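Local coordinates for trehalose-6-phosphate phosphatase (Cryptococcus neoformans, PDB 5DX9), which belongs to the trehalose-phosphatase family of the HAD clan and carries a magnesium ion in its metal site, at residues V239-V244 with L258-L263. Numbering follows the deposited sequence.
Sequences VMKPPV and LPDVEL
Met-240 and Val-261 form a hydrogen-bonded pair of a short two-stranded antiparallel ribbon, separate from the large mixed sheet of this HAD-clan protein and lying over helix 190-200. Met-240 N donates to Val-261 O at 2.7 Å, and Val-261 N returns a bond to Met-240 O; backbone bonds between Leu-263 and Val-238 continue the pairing. On the face bearing Met-240 and Val-261, CG of the selenomethionine lies anti to the backbone N (chi1 -176°), and the chain runs on extended beyond it; the tip turns from the partner strand, and the side chain touches Arg-195 of the helix. Its SE still passes Leu-263 CD1 at 4.1 Å, the two side chains crossing obliquely, while Met-240 CB meets Val-261 CG1. The other face bears Val-239 and Glu-262 and is exposed. Here the two methyls of Val-239 divide the work: CG1 rests on Asp-260 CB at 3.7 Å, and CG2 touches Glu-262 CG at 4.0 Å. The side chains of Asp-260 and Lys-241 run alongside each other in the same direction, Asp-260 OD2 meeting the aliphatic Lys-241 CG; Lys-241 NZ stays 5.9 Å from Asp-260 OD2, leaving at most a long-range attraction between the opposite charges. Beyond the paired strands the chains remain in touch through proline. Pro-242 CG meets Leu-258 CB at 3.9 Å, the two side chains passing in opposing directions, and both touch Tyr-199, whose OH hydrogen-bonds Pro-259 O. That same carbonyl oxygen, Pro-259 O, lies 3.6 Å from Pro-242 CG.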
loop_
_atom_site.group_PDB
_atom_site.type_symbol
_atom_site.label_atom_id
_atom_site.label_comp_id
_atom_site.label_asym_id
_atom_site.label_seq_id
_atom_site.Cartn_x
_atom_site.Cartn_y
_atom_site.Cartn_z
ATOM N N VAL A 239 9.853 -15.607 -14.605
ATOM C CA VAL A 239 8.539 -16.233 -14.589
ATOM C C VAL A 239 7.861 -16.050 -13.236
ATOM O O VAL A 239 8.513 -16.104 -12.192
ATOM C CB VAL A 239 8.633 -17.735 -14.914
ATOM C CG1 VAL A 239 7.274 -18.403 -14.763
ATOM C CG2 VAL A 239 9.185 -17.936 -16.316
HETATM N N MSE A 240 6.551 -15.836 -13.259
HETATM C CA MSE A 240 5.798 -15.643 -12.029
HETATM C C MSE A 240 4.566 -16.539 -11.959
HETATM O O MSE A 240 3.714 -16.510 -12.848
HETATM C CB MSE A 240 5.379 -14.182 -11.891
HETATM C CG MSE A 240 4.674 -13.879 -10.592
HETATM SE SE MSE A 240 3.939 -12.082 -10.535
HETATM C CE MSE A 240 3.148 -12.187 -8.752
ATOM N N LYS A 241 4.478 -17.339 -10.899
ATOM C CA LYS A 241 3.289 -18.144 -10.645
ATOM C C LYS A 241 2.132 -17.249 -10.215
ATOM O O LYS A 241 2.352 -16.138 -9.731
ATOM C CB LYS A 241 3.549 -19.198 -9.564
ATOM C CG LYS A 241 4.717 -20.138 -9.830
ATOM C CD LYS A 241 4.694 -21.307 -8.847
ATOM C CE LYS A 241 5.983 -22.117 -8.875
ATOM N NZ LYS A 241 7.020 -21.544 -7.969
ATOM N N PRO A 242 0.894 -17.727 -10.398
ATOM C CA PRO A 242 -0.281 -17.005 -9.893
ATOM C C PRO A 242 -0.224 -16.848 -8.373
ATOM O O PRO A 242 -0.182 -17.848 -7.657
ATOM C CB PRO A 242 -1.453 -17.897 -10.316
ATOM C CG PRO A 242 -0.932 -18.678 -11.482
ATOM C CD PRO A 242 0.520 -18.911 -11.189
ATOM N N PRO A 243 -0.216 -15.598 -7.888
ATOM C CA PRO A 243 -0.076 -15.295 -6.460
ATOM C C PRO A 243 -1.368 -15.491 -5.673
ATOM O O PRO A 243 -2.444 -15.591 -6.259
ATOM C CB PRO A 243 0.338 -13.823 -6.464
ATOM C CG PRO A 243 -0.331 -13.270 -7.668
ATOM C CD PRO A 243 -0.319 -14.373 -8.700
ATOM N N VAL A 244 -1.246 -15.529 -4.350
ATOM C CA VAL A 244 -2.376 -15.782 -3.463
ATOM C C VAL A 244 -3.481 -14.745 -3.625
ATOM O O VAL A 244 -4.664 -15.076 -3.565
ATOM C CB VAL A 244 -1.921 -15.809 -1.990
ATOM C CG1 VAL A 244 -3.108 -16.012 -1.060
ATOM C CG2 VAL A 244 -0.886 -16.903 -1.781
ATOM N N LEU A 258 -5.145 -21.099 -14.551
ATOM C CA LEU A 258 -4.228 -19.962 -14.603
ATOM C C LEU A 258 -2.792 -20.404 -14.852
ATOM O O LEU A 258 -2.248 -21.223 -14.109
ATOM C CB LEU A 258 -4.306 -19.147 -13.311
ATOM C CG LEU A 258 -5.405 -18.084 -13.241
ATOM C CD1 LEU A 258 -6.766 -18.699 -13.492
ATOM C CD2 LEU A 258 -5.382 -17.362 -11.904
ATOM N N PRO A 259 -2.174 -19.857 -15.909
ATOM C CA PRO A 259 -0.801 -20.174 -16.304
ATOM C C PRO A 259 0.234 -19.323 -15.581
ATOM O O PRO A 259 -0.106 -18.290 -15.001
ATOM C CB PRO A 259 -0.800 -19.855 -17.797
ATOM C CG PRO A 259 -1.736 -18.695 -17.902
ATOM C CD PRO A 259 -2.813 -18.930 -16.859
ATOM N N ASP A 260 1.488 -19.763 -15.615
ATOM C CA ASP A 260 2.597 -18.932 -15.172
ATOM C C ASP A 260 2.823 -17.855 -16.220
ATOM O O ASP A 260 2.608 -18.089 -17.409
ATOM C CB ASP A 260 3.866 -19.762 -14.968
ATOM C CG ASP A 260 3.735 -20.758 -13.837
ATOM O OD1 ASP A 260 2.597 -21.006 -13.389
ATOM O OD2 ASP A 260 4.771 -21.297 -13.396
ATOM N N VAL A 261 3.250 -16.675 -15.791
ATOM C CA VAL A 261 3.465 -15.586 -16.732
ATOM C C VAL A 261 4.925 -15.146 -16.768
ATOM O O VAL A 261 5.637 -15.235 -15.766
ATOM C CB VAL A 261 2.581 -14.372 -16.397
ATOM C CG1 VAL A 261 3.189 -13.573 -15.260
ATOM C CG2 VAL A 261 2.411 -13.495 -17.620
ATOM N N GLU A 262 5.368 -14.685 -17.932
ATOM C CA GLU A 262 6.687 -14.081 -18.060
ATOM C C GLU A 262 6.588 -12.575 -17.874
ATOM O O GLU A 262 5.889 -11.896 -18.627
ATOM C CB GLU A 262 7.310 -14.399 -19.419
ATOM C CG GLU A 262 8.232 -15.602 -19.416
ATOM C CD GLU A 262 9.019 -15.727 -20.707
ATOM O OE1 GLU A 262 9.298 -16.872 -21.124
ATOM O OE2 GLU A 262 9.360 -14.680 -21.300
ATOM N N LEU A 263 7.284 -12.055 -16.869
ATOM C CA LEU A 263 7.254 -10.623 -16.590
ATOM C C LEU A 263 8.218 -9.863 -17.493
ATOM O O LEU A 263 9.316 -10.331 -17.782
ATOM C CB LEU A 263 7.589 -10.351 -15.122
ATOM C CG LEU A 263 6.642 -10.961 -14.089
ATOM C CD1 LEU A 263 7.032 -10.522 -12.682
ATOM C CD2 LEU A 263 5.202 -10.581 -14.399
#